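Local coordinates for putative flagellar protein FliS (Parabacteroides merdae ATCC 43184, PDB 4YOK) that is of unknown function, despite its flagellar name, but joins a prealbumin-like domain to a second beta-sandwich domain assigned to the E-set clan, at residues I47-F50 against T56-A59; L23-T28 against G75-N80; A118-N123 against S132-L137; Q142-V147 against S198-L203; E107-T112 against A183-L188. One frame throughout, in Å; residues are numbered along the deposited sequence.

Overall arrangement
The chain builds two beta domains in succession, and its long-range contacts follow that order. Interaction 2 opens first, at 23-28, and closes at 75-80; within that span interaction 1 closes a short loop between 47-50 and 56-59, which lie in different sheets of the N-terminal domain. In the second domain interaction 5 opens at 107-112, and interaction 3 (118-123 with 132-137) opens and closes before 183-188 completes it; both join the same pair of sheets, their centres about 7 Å apart. Interaction 4 starts at 142-147 and ends at 198-203, so it crosses interaction 5. Interaction 2 touches both interactions 4 and 5, tying the domains together.

Interaction 1. Residues I47-F50 against T56-A59; sequences ISVF and TFSA
Val49 carries strand 47-50 onto strand 56-59, and it does so with both of its methyl groups. A chi1 of -62° turns CG1 anti to the carbonyl carbon and leaves CG2 between that carbon and the backbone N, so the side chain forks over two residues on one side of the partner strand. Val49 CG1 packs on Ala59 CB at 4.1 Å, while Val49 CG2 lies 4.1 Å from CD2 of Phe57, meeting the ring at a slant. The Phe57 ring itself runs on into the domain, to Leu34 of strand 33-37 and Val16 of strand 9-18. At Phe50 the side chain turns away and the backbone takes over: Phe50 O sits 3.7 Å from Phe57 CB. A water donates to Phe50 O at 2.8 Å and accepts from Ser58 N at 3.0 Å. The two strands belong to different sheets of the prealbumin-like domain, 47-50 pairing with 33-37 and 56-62 with 9-18. The chemistry is accordingly split: apolar groups fill the inner side between the sheets, and a single water joins backbone atoms where the strands come near without pairing directly.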
# COMPACT_ATOMS: atom_id res chain seq x y z
N ILE A 47 -7.24 -19.14 -0.19
CA ILE A 47 -6.85 -18.60 -1.50
C ILE A 47 -6.10 -17.29 -1.25
O ILE A 47 -6.62 -16.45 -0.52
CB ILE A 47 -8.09 -18.42 -2.43
CG1 ILE A 47 -8.71 -19.81 -2.79
CG2 ILE A 47 -7.70 -17.65 -3.72
CD1 ILE A 47 -10.23 -19.80 -3.14
N SER A 48 -4.90 -17.11 -1.82
CA SER A 48 -4.15 -15.86 -1.66
C SER A 48 -4.63 -14.82 -2.65
O SER A 48 -4.89 -15.14 -3.82
CB SER A 48 -2.65 -16.06 -1.85
OG SER A 48 -2.08 -16.92 -0.87
N VAL A 49 -4.78 -13.57 -2.21
CA VAL A 49 -5.13 -12.48 -3.13
C VAL A 49 -4.09 -11.39 -2.92
O VAL A 49 -3.69 -11.12 -1.79
CB VAL A 49 -6.59 -11.93 -3.13
CG1 VAL A 49 -7.60 -13.02 -3.52
CG2 VAL A 49 -6.96 -11.28 -1.82
N PHE A 50 -3.60 -10.82 -4.00
CA PHE A 50 -2.53 -9.85 -3.94
C PHE A 50 -3.16 -8.45 -4.06
O PHE A 50 -4.02 -8.21 -4.90
CB PHE A 50 -1.47 -10.18 -5.01
CG PHE A 50 -1.09 -11.65 -4.97
CD1 PHE A 50 -1.84 -12.60 -5.67
CD2 PHE A 50 -0.07 -12.11 -4.15
CE1 PHE A 50 -1.57 -13.97 -5.54
CE2 PHE A 50 0.23 -13.48 -4.06
CZ PHE A 50 -0.52 -14.39 -4.76
N THR A 56 -6.62 -2.13 -3.81
CA THR A 56 -7.69 -2.94 -4.37
C THR A 56 -7.21 -4.34 -4.69
O THR A 56 -6.02 -4.57 -4.89
CB THR A 56 -8.29 -2.29 -5.64
OG1 THR A 56 -7.30 -2.30 -6.67
CG2 THR A 56 -8.78 -0.86 -5.43
N PHE A 57 -8.15 -5.26 -4.82
CA PHE A 57 -7.91 -6.64 -5.19
C PHE A 57 -9.13 -7.15 -5.95
O PHE A 57 -10.24 -6.60 -5.80
CB PHE A 57 -7.58 -7.52 -3.96
CG PHE A 57 -8.56 -7.41 -2.79
CD1 PHE A 57 -8.39 -6.43 -1.82
CD2 PHE A 57 -9.65 -8.27 -2.69
CE1 PHE A 57 -9.30 -6.31 -0.76
CE2 PHE A 57 -10.57 -8.14 -1.64
CZ PHE A 57 -10.39 -7.16 -0.68
N SER A 58 -8.92 -8.12 -6.84
CA SER A 58 -10.01 -8.73 -7.60
C SER A 58 -9.69 -10.18 -7.83
O SER A 58 -8.52 -10.55 -7.98
CB SER A 58 -10.29 -8.00 -8.91
OG SER A 58 -9.26 -8.19 -9.86
N ALA A 59 -10.72 -11.02 -7.76
CA ALA A 59 -10.55 -12.45 -7.92
C ALA A 59 -11.76 -13.05 -8.58
O ALA A 59 -12.88 -12.67 -8.24
CB ALA A 59 -10.32 -13.11 -6.56
O HOH W 1 -6.06 -9.03 -6.71

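Interaction 2. Residues L23-T28 against G75-N80; sequences LNLRGT and GPWVNN
The indole of Trp77 meets Leu23 and Leu25 obliquely at the CE3 and CZ3 atoms of its six-membered ring, while one of its faces is covered by its own chain. There Gly75 CA stands 3.8 Å above the plane, over the ring centre, and Pro76 CD lies nearer the rim. The other flat group, the guanidinium of Arg26, has Thr28 O above one face, and in its plane Arg26 NE donates to Thr28 OG1 at 3.1 Å with an N-H...O angle of 154°.

Across the contact the touching is done by leucine methyls. Leu23 CD1 reaches Trp77 CE3 at 3.9 Å, and Leu25 CD2 comes to 3.9 Å from Trp77 CZ3. The same Leu25 CD2 lies 3.6 Å from Pro76 CG, touching pyrrolidine and indole at once. Two features of the chain fold the indole back over residue 75: Trp77 holds CG between its backbone N and carbonyl carbon (chi1 50°), and Pro76 is the centre of an inverse gamma turn, closed by a weak bond from Trp77 N to Gly75 O.

Both loops come from the N-terminal domain, yet Leu23 and Pro76 also touch Ile196 of the second domain, and Thr28 OG1 is hydrogen-bonded to Asp145 OD2. Chemically, then, the contact is a buried apolar cluster of leucine, proline and tryptophan. No polar group takes part across the two loops; the backbone is bonded outside them, Leu25 O to Arg184 NH2 and Gly75 N to Asp193 OD1.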
# COMPACT_ATOMS: atom_id res chain seq x y z
N LEU A 23 -6.20 2.32 1.24
CA LEU A 23 -4.80 2.52 1.62
C LEU A 23 -3.94 2.44 0.39
O LEU A 23 -4.24 1.66 -0.52
CB LEU A 23 -4.37 1.44 2.63
CG LEU A 23 -5.12 1.39 3.96
CD1 LEU A 23 -4.44 0.42 4.89
CD2 LEU A 23 -5.26 2.79 4.58
N ASN A 24 -2.84 3.20 0.40
CA ASN A 24 -1.84 3.24 -0.67
C ASN A 24 -0.68 2.31 -0.24
O ASN A 24 -0.07 2.53 0.80
CB ASN A 24 -1.39 4.68 -0.86
CG ASN A 24 -2.54 5.61 -1.17
OD1 ASN A 24 -3.08 6.34 -0.32
ND2 ASN A 24 -3.03 5.52 -2.36
N LEU A 25 -0.46 1.23 -0.99
CA LEU A 25 0.50 0.19 -0.63
C LEU A 25 1.47 -0.17 -1.74
O LEU A 25 1.33 0.29 -2.87
CB LEU A 25 -0.33 -1.08 -0.28
CG LEU A 25 -1.40 -0.92 0.84
CD1 LEU A 25 -2.35 -2.09 0.86
CD2 LEU A 25 -0.75 -0.75 2.20
N ARG A 26 2.40 -1.08 -1.43
CA ARG A 26 3.28 -1.62 -2.47
C ARG A 26 2.44 -2.67 -3.18
O ARG A 26 2.01 -3.66 -2.55
CB ARG A 26 4.56 -2.22 -1.87
CG ARG A 26 5.35 -2.97 -2.96
CD ARG A 26 6.77 -3.36 -2.56
NE ARG A 26 7.35 -4.15 -3.66
CZ ARG A 26 8.11 -5.23 -3.51
NH1 ARG A 26 8.46 -5.65 -2.30
NH2 ARG A 26 8.53 -5.91 -4.57
N GLY A 27 2.16 -2.41 -4.45
CA GLY A 27 1.30 -3.28 -5.24
C GLY A 27 2.03 -4.21 -6.18
O GLY A 27 1.43 -4.69 -7.14
N THR A 28 3.32 -4.44 -5.94
CA THR A 28 4.17 -5.30 -6.80
C THR A 28 4.83 -6.42 -5.99
O THR A 28 4.95 -6.29 -4.77
CB THR A 28 5.28 -4.46 -7.45
OG1 THR A 28 6.06 -3.85 -6.41
CG2 THR A 28 4.73 -3.40 -8.45
N GLY A 75 1.84 -6.37 6.22
CA GLY A 75 1.18 -5.10 5.94
C GLY A 75 1.53 -4.00 6.93
O GLY A 75 1.89 -4.29 8.08
N PRO A 76 1.36 -2.72 6.53
CA PRO A 76 1.69 -1.60 7.45
C PRO A 76 0.56 -1.33 8.47
O PRO A 76 0.08 -0.19 8.62
CB PRO A 76 1.86 -0.43 6.48
CG PRO A 76 0.86 -0.72 5.38
CD PRO A 76 0.96 -2.23 5.20
N TRP A 77 0.10 -2.40 9.14
CA TRP A 77 -1.00 -2.31 10.09
C TRP A 77 -0.82 -3.30 11.23
O TRP A 77 -0.02 -4.24 11.10
CB TRP A 77 -2.36 -2.52 9.38
CG TRP A 77 -2.43 -3.75 8.49
CD1 TRP A 77 -2.42 -5.06 8.87
CD2 TRP A 77 -2.49 -3.74 7.05
NE1 TRP A 77 -2.46 -5.88 7.75
CE2 TRP A 77 -2.58 -5.09 6.63
CE3 TRP A 77 -2.55 -2.72 6.09
CZ2 TRP A 77 -2.70 -5.44 5.28
CZ3 TRP A 77 -2.67 -3.07 4.75
CH2 TRP A 77 -2.75 -4.42 4.36
N VAL A 78 -1.55 -3.08 12.34
CA VAL A 78 -1.52 -3.95 13.53
C VAL A 78 -1.81 -5.38 13.10
O VAL A 78 -2.71 -5.61 12.30
CB VAL A 78 -2.51 -3.49 14.65
CG1 VAL A 78 -2.36 -4.33 15.92
CG2 VAL A 78 -2.38 -2.01 14.98
N ASN A 79 -1.07 -6.33 13.65
CA ASN A 79 -1.26 -7.76 13.38
C ASN A 79 -2.43 -8.29 14.22
O ASN A 79 -2.24 -9.11 15.13
CB ASN A 79 0.05 -8.52 13.66
CG ASN A 79 0.05 -9.91 13.10
OD1 ASN A 79 -0.63 -10.20 12.10
ND2 ASN A 79 0.81 -10.80 13.72
N ASN A 80 -3.64 -7.82 13.91
CA ASN A 80 -4.88 -8.16 14.63
C ASN A 80 -5.74 -9.21 13.95
O ASN A 80 -6.83 -9.47 14.46
CB ASN A 80 -5.73 -6.89 14.80
CG ASN A 80 -5.46 -6.11 16.06
OD1 ASN A 80 -5.09 -6.65 17.10
ND2 ASN A 80 -5.70 -4.80 15.99

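Interaction 3. Residues A118-N123 against S132-L137; sequences ASFMIN and SRVMLL
Strand 118-123, presenting Ala118, Phe120 and Ile122, faces Val134 and Leu136 of strand 132-137 across a beta sandwich, the axes approaching to 9.9 Å at an angle of 138° between their directions. That spacing is one of stacked sheets, filled by side chains, and the second domain's E-set assignment is consistent with it. Val134 sits at the middle and divides its branches between two partners. Its CG2 and Ile122 CD1 reach toward each other, tip to tip, at 3.9 Å. Its CG1 lies close to the plane of the Phe120 ring, at the ring's edge. Phe120 has CG between its backbone N and carbonyl carbon, chi1 53°, and the ring edge also takes Ala118 CB, two residues back in the same strand. In the neighbouring strand of the same sheet, 161-168, Val163 touches both Phe120 and Ile122. Leu136 has a chi1 of -97°, well off a staggered position, and its isopropyl end lies over the small side chain of Ala118, with CD2 3.9 Å from Ala118 CB and CG 4.0 Å from that same carbon. The closest approach between the two strands is made by Val134 CG1, 3.7 Å from Phe120 CZ.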
# COMPACT_ATOMS: atom_id res chain seq x y z
N ALA A 118 9.34 17.35 -0.82
CA ALA A 118 8.17 16.63 -0.30
C ALA A 118 7.77 17.21 1.05
O ALA A 118 8.57 17.24 1.99
CB ALA A 118 8.47 15.13 -0.18
N SER A 119 6.56 17.78 1.10
CA SER A 119 5.98 18.28 2.34
C SER A 119 4.73 17.47 2.58
O SER A 119 3.96 17.27 1.64
CB SER A 119 5.66 19.77 2.23
OG SER A 119 6.88 20.49 2.26
N PHE A 120 4.54 16.94 3.80
CA PHE A 120 3.37 16.11 4.12
C PHE A 120 3.25 15.94 5.61
O PHE A 120 4.13 16.39 6.36
CB PHE A 120 3.41 14.73 3.41
CG PHE A 120 4.68 13.94 3.63
CD1 PHE A 120 5.81 14.17 2.85
CD2 PHE A 120 4.72 12.89 4.55
CE1 PHE A 120 6.98 13.43 3.05
CE2 PHE A 120 5.88 12.13 4.72
CZ PHE A 120 7.02 12.44 4.01
N MSE A 121 2.14 15.36 6.05
CA MSE A 121 1.87 15.08 7.45
C MSE A 121 1.89 13.58 7.70
O MSE A 121 1.34 12.81 6.91
CB MSE A 121 0.49 15.64 7.83
CG MSE A 121 0.49 17.14 7.93
SE MSE A 121 0.60 17.62 9.80
CE MSE A 121 -1.15 16.84 10.39
N ILE A 122 2.53 13.17 8.79
CA ILE A 122 2.56 11.78 9.24
C ILE A 122 1.76 11.75 10.52
O ILE A 122 2.15 12.38 11.51
CB ILE A 122 3.98 11.19 9.42
CG1 ILE A 122 4.75 11.17 8.09
CG2 ILE A 122 3.88 9.77 10.05
CD1 ILE A 122 6.28 10.95 8.26
N ASN A 123 0.63 11.07 10.47
CA ASN A 123 -0.28 10.93 11.61
C ASN A 123 -0.10 9.57 12.24
O ASN A 123 -0.27 8.55 11.56
CB ASN A 123 -1.73 11.11 11.12
CG ASN A 123 -1.91 12.33 10.23
OD1 ASN A 123 -1.79 13.45 10.71
ND2 ASN A 123 -2.03 12.14 8.92
N SER A 132 10.41 3.85 11.42
CA SER A 132 11.70 3.23 11.11
C SER A 132 12.40 4.08 10.01
O SER A 132 13.54 4.52 10.19
CB SER A 132 11.51 1.78 10.65
OG SER A 132 12.74 1.25 10.20
N ARG A 133 11.67 4.36 8.91
CA ARG A 133 12.21 5.21 7.86
C ARG A 133 11.11 5.83 7.03
O ARG A 133 10.00 5.31 6.96
CB ARG A 133 13.22 4.45 6.94
CG ARG A 133 12.66 3.28 6.18
CD ARG A 133 13.74 2.71 5.28
NE ARG A 133 13.25 1.59 4.50
CZ ARG A 133 13.54 0.31 4.75
NH1 ARG A 133 14.34 -0.01 5.75
NH2 ARG A 133 13.05 -0.65 3.97
N VAL A 134 11.45 6.96 6.42
CA VAL A 134 10.62 7.70 5.48
C VAL A 134 11.37 7.66 4.14
O VAL A 134 12.60 7.87 4.11
CB VAL A 134 10.31 9.12 5.99
CG1 VAL A 134 9.53 9.91 4.95
CG2 VAL A 134 9.53 9.05 7.31
N MSE A 135 10.66 7.40 3.06
CA MSE A 135 11.28 7.25 1.74
C MSE A 135 10.67 8.20 0.72
O MSE A 135 9.44 8.32 0.62
CB MSE A 135 11.15 5.80 1.23
CG MSE A 135 11.78 4.78 2.16
SE MSE A 135 11.29 2.98 1.61
CE MSE A 135 9.47 2.99 2.50
N LEU A 136 11.54 8.88 -0.03
CA LEU A 136 11.19 9.76 -1.15
C LEU A 136 11.51 8.97 -2.39
O LEU A 136 12.63 8.49 -2.52
CB LEU A 136 11.96 11.09 -1.06
CG LEU A 136 11.20 12.26 -0.41
CD1 LEU A 136 10.74 11.94 1.00
CD2 LEU A 136 11.99 13.55 -0.49
N LEU A 137 10.51 8.75 -3.26
CA LEU A 137 10.65 7.90 -4.43
C LEU A 137 10.24 8.56 -5.72
O LEU A 137 9.27 9.33 -5.75
CB LEU A 137 9.78 6.63 -4.26
CG LEU A 137 9.95 5.84 -2.96
CD1 LEU A 137 8.74 4.92 -2.70
CD2 LEU A 137 11.25 5.05 -2.97

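Interaction 4. Residues Q142-V147 against S198-L203; sequences QFADDV and SPVVRL
Apolar and carbon-to-oxygen packing comes first, and Val200 supplies all of it from the strand side. With CG1 anti to the backbone N (chi1 172°), its two methyls face the oxygen end of the Gln142 carbonyl: Val200 CG1 lies 3.7 Å from Gln142 O, and Val200 CG2 3.9 Å from the same oxygen. Val200 CG2 also approaches Ala144 CB, loosely, at 4.5 Å.

Hydrogen bonds work within each segment or through third parties. On the loop, Asp145 OD1 accepts from Val147 N at 3.0 Å, with an N-H...O angle of 148°, through its anti lone pair; this is an Asx turn, and Asn148 N donates to the same oxygen. On the strand, Ser198 OG donates to Pro199 O at 3.0 Å, the donor standing 36° out of the carbonyl plane, and accepts from Val185 N. Arg184 spans the two segments, with NH1 on Ala144 O and NE on Ser198 O. Gln53, from the N-terminal domain, pairs its amide with the loop backbone, NE2 on Gln142 O and OE1 on Ala144 N, so the oxygen that Val200 covers has a polar partner of its own.

The arrangement is that of a sandwich domain whose connecting loop, here between strands 131-139 and 151-155, folds beside edge strand 196-202 of the same sheet, next to the neighbouring domain.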
# COMPACT_ATOMS: atom_id res chain seq x y z
N GLN A 142 3.97 4.19 -13.71
CA GLN A 142 2.87 4.37 -12.74
C GLN A 142 3.12 3.60 -11.46
O GLN A 142 2.43 3.83 -10.47
CB GLN A 142 1.54 3.86 -13.34
CG GLN A 142 1.09 4.55 -14.61
CD GLN A 142 0.08 3.69 -15.36
OE1 GLN A 142 -0.47 2.71 -14.85
NE2 GLN A 142 -0.14 4.03 -16.62
N PHE A 143 4.08 2.64 -11.48
CA PHE A 143 4.41 1.86 -10.27
C PHE A 143 5.61 2.45 -9.55
O PHE A 143 6.68 2.60 -10.16
CB PHE A 143 4.69 0.38 -10.62
CG PHE A 143 3.45 -0.36 -11.08
CD1 PHE A 143 2.55 -0.88 -10.15
CD2 PHE A 143 3.17 -0.51 -12.43
CE1 PHE A 143 1.40 -1.55 -10.57
CE2 PHE A 143 2.01 -1.18 -12.85
CZ PHE A 143 1.13 -1.70 -11.91
N ALA A 144 5.43 2.79 -8.27
CA ALA A 144 6.54 3.33 -7.46
C ALA A 144 6.45 2.77 -6.07
O ALA A 144 5.40 2.88 -5.44
CB ALA A 144 6.49 4.86 -7.43
N ASP A 145 7.53 2.15 -5.59
CA ASP A 145 7.58 1.63 -4.21
C ASP A 145 9.04 1.48 -3.78
O ASP A 145 9.94 1.90 -4.52
CB ASP A 145 6.77 0.32 -4.06
CG ASP A 145 7.16 -0.76 -5.04
OD1 ASP A 145 8.31 -1.25 -4.95
OD2 ASP A 145 6.28 -1.20 -5.84
N ASP A 146 9.29 0.93 -2.57
CA ASP A 146 10.64 0.81 -2.02
C ASP A 146 11.59 -0.05 -2.90
O ASP A 146 12.81 0.14 -2.82
CB ASP A 146 10.62 0.28 -0.58
CG ASP A 146 9.87 -1.01 -0.33
OD1 ASP A 146 9.41 -1.63 -1.30
OD2 ASP A 146 9.70 -1.38 0.85
N VAL A 147 11.03 -0.94 -3.76
CA VAL A 147 11.84 -1.81 -4.66
C VAL A 147 11.76 -1.28 -6.09
O VAL A 147 12.76 -1.28 -6.79
CB VAL A 147 11.36 -3.30 -4.58
CG1 VAL A 147 12.11 -4.19 -5.59
CG2 VAL A 147 11.51 -3.86 -3.17
N SER A 198 1.89 7.34 0.14
CA SER A 198 0.99 8.35 -0.40
C SER A 198 0.43 7.79 -1.72
O SER A 198 1.00 6.83 -2.24
CB SER A 198 1.79 9.63 -0.68
OG SER A 198 2.72 9.45 -1.74
N PRO A 199 -0.60 8.39 -2.34
CA PRO A 199 -0.91 8.00 -3.74
C PRO A 199 0.29 8.34 -4.63
O PRO A 199 1.13 9.18 -4.26
CB PRO A 199 -2.09 8.93 -4.11
CG PRO A 199 -2.62 9.44 -2.81
CD PRO A 199 -1.45 9.52 -1.90
N VAL A 200 0.38 7.71 -5.80
CA VAL A 200 1.41 8.03 -6.77
C VAL A 200 0.95 9.31 -7.46
O VAL A 200 -0.22 9.40 -7.83
CB VAL A 200 1.61 6.86 -7.77
CG1 VAL A 200 2.55 7.24 -8.93
CG2 VAL A 200 2.10 5.62 -7.05
N VAL A 201 1.85 10.30 -7.61
CA VAL A 201 1.59 11.59 -8.26
C VAL A 201 2.42 11.70 -9.55
O VAL A 201 3.65 11.61 -9.48
CB VAL A 201 1.93 12.76 -7.26
CG1 VAL A 201 1.76 14.13 -7.91
CG2 VAL A 201 1.06 12.66 -6.00
N ARG A 202 1.77 11.93 -10.70
CA ARG A 202 2.48 12.13 -11.95
C ARG A 202 3.03 13.57 -12.00
O ARG A 202 2.27 14.53 -11.88
CB ARG A 202 1.60 11.83 -13.19
CG ARG A 202 2.43 11.84 -14.44
CD ARG A 202 1.68 11.41 -15.67
NE ARG A 202 2.54 11.51 -16.84
CZ ARG A 202 2.19 11.14 -18.06
NH1 ARG A 202 0.99 10.62 -18.29
NH2 ARG A 202 3.04 11.26 -19.07
N LEU A 203 4.35 13.71 -12.16
CA LEU A 203 4.99 15.03 -12.21
C LEU A 203 5.26 15.47 -13.64
O LEU A 203 5.33 16.68 -13.89
CB LEU A 203 6.30 15.05 -11.40
CG LEU A 203 6.21 14.69 -9.91
CD1 LEU A 203 7.57 14.76 -9.27
CD2 LEU A 203 5.24 15.61 -9.16

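Interaction 5. Residues E107-T112 against A183-L188; sequences EQLSVT and ARVGVL
Leu109 holds CG anti to its carbonyl carbon (chi1 -44°), with CD1 anti to CA (chi2 180°), and this sends its two methyls across the beta sandwich onto Ala183 and Val185. Val185 answers with CG1, likewise anti to its own carbonyl carbon. Strands 107-111 and 183-188 lie in the two facing sheets of the second domain, with directions 130° apart and axes 7.7 Å from each other at the closest. Leu109 divides its methyls between two partners. CD2 meets Val185 CG1 at 3.7 Å, the side chains crossing at a slant, while CD1 rests 4.0 Å from Ala183 CB. The alanine methyl is also 4.1 Å from Leu109 CB. The layer runs on into the rest of the core, since Ala118 of strand 115-124 touches Leu109, and Leu136 of strand 131-139 touches Val185. Arg184, between the two apolar partners, points the other way, out of the sandwich; its NE bonds Ser198 O and its NH2 bonds Leu25 O of the N-terminal domain. Its backbone remains part of the floor under the leucine: Leu109 CD1 lies 3.9 Å from Arg184 N.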
# COMPACT_ATOMS: atom_id res chain seq x y z
N GLU A 107 -0.09 15.67 1.16
CA GLU A 107 1.17 15.54 0.40
C GLU A 107 1.31 16.57 -0.70
O GLU A 107 0.39 16.80 -1.48
CB GLU A 107 1.31 14.16 -0.25
CG GLU A 107 1.14 13.02 0.73
CD GLU A 107 -0.26 12.42 0.71
OE1 GLU A 107 -1.22 13.16 0.40
OE2 GLU A 107 -0.39 11.22 1.03
N GLN A 108 2.50 17.16 -0.76
CA GLN A 108 2.88 18.09 -1.82
C GLN A 108 4.25 17.64 -2.32
O GLN A 108 5.24 17.78 -1.60
CB GLN A 108 2.87 19.55 -1.35
CG GLN A 108 1.47 20.19 -1.45
CD GLN A 108 0.95 20.30 -2.88
OE1 GLN A 108 -0.20 19.97 -3.17
NE2 GLN A 108 1.81 20.75 -3.81
N LEU A 109 4.26 16.99 -3.49
CA LEU A 109 5.48 16.41 -4.08
C LEU A 109 5.84 17.13 -5.36
O LEU A 109 4.98 17.35 -6.21
CB LEU A 109 5.32 14.90 -4.35
CG LEU A 109 4.66 14.05 -3.23
CD1 LEU A 109 4.56 12.59 -3.65
CD2 LEU A 109 5.43 14.17 -1.88
N SER A 110 7.11 17.50 -5.51
CA SER A 110 7.55 18.21 -6.71
C SER A 110 9.02 17.97 -6.96
O SER A 110 9.74 17.48 -6.07
CB SER A 110 7.27 19.71 -6.57
OG SER A 110 7.94 20.22 -5.42
N VAL A 111 9.49 18.31 -8.17
CA VAL A 111 10.89 18.16 -8.54
C VAL A 111 11.36 19.41 -9.24
O VAL A 111 10.64 19.98 -10.05
CB VAL A 111 11.27 16.89 -9.36
CG1 VAL A 111 11.02 15.59 -8.59
CG2 VAL A 111 10.63 16.85 -10.75
N THR A 112 12.58 19.82 -8.93
CA THR A 112 13.29 20.89 -9.62
C THR A 112 14.41 20.18 -10.41
O THR A 112 14.40 18.95 -10.52
CB THR A 112 13.80 21.96 -8.65
OG1 THR A 112 14.88 21.41 -7.89
CG2 THR A 112 12.70 22.52 -7.75
N ALA A 183 5.98 10.38 -8.64
CA ALA A 183 6.54 10.52 -7.30
C ALA A 183 5.67 9.82 -6.28
O ALA A 183 4.46 9.67 -6.49
CB ALA A 183 6.70 11.99 -6.93
N ARG A 184 6.28 9.44 -5.16
CA ARG A 184 5.57 8.81 -4.05
C ARG A 184 6.38 8.97 -2.78
O ARG A 184 7.62 9.08 -2.83
CB ARG A 184 5.31 7.30 -4.35
CG ARG A 184 4.05 6.76 -3.67
CD ARG A 184 3.87 5.27 -3.98
NE ARG A 184 2.51 4.77 -3.68
CZ ARG A 184 2.18 3.49 -3.61
NH1 ARG A 184 3.09 2.54 -3.80
NH2 ARG A 184 0.92 3.14 -3.31
N VAL A 185 5.71 8.92 -1.63
CA VAL A 185 6.44 8.90 -0.37
C VAL A 185 5.99 7.65 0.41
O VAL A 185 4.86 7.19 0.21
CB VAL A 185 6.38 10.19 0.48
CG1 VAL A 185 7.12 11.34 -0.21
CG2 VAL A 185 4.94 10.58 0.83
N GLY A 186 6.88 7.12 1.23
CA GLY A 186 6.59 5.94 2.04
C GLY A 186 7.00 6.12 3.48
O GLY A 186 7.93 6.87 3.78
N VAL A 187 6.27 5.46 4.40
CA VAL A 187 6.55 5.48 5.84
C VAL A 187 6.49 4.03 6.33
O VAL A 187 5.46 3.36 6.21
CB VAL A 187 5.62 6.41 6.66
CG1 VAL A 187 5.88 6.27 8.16
CG2 VAL A 187 5.78 7.88 6.22
N LEU A 188 7.61 3.56 6.86
CA LEU A 188 7.76 2.22 7.43
C LEU A 188 7.84 2.34 8.96
O LEU A 188 8.65 3.10 9.47
CB LEU A 188 9.03 1.54 6.88
CG LEU A 188 9.35 0.15 7.44
CD1 LEU A 188 8.37 -0.91 6.89
CD2 LEU A 188 10.80 -0.24 7.11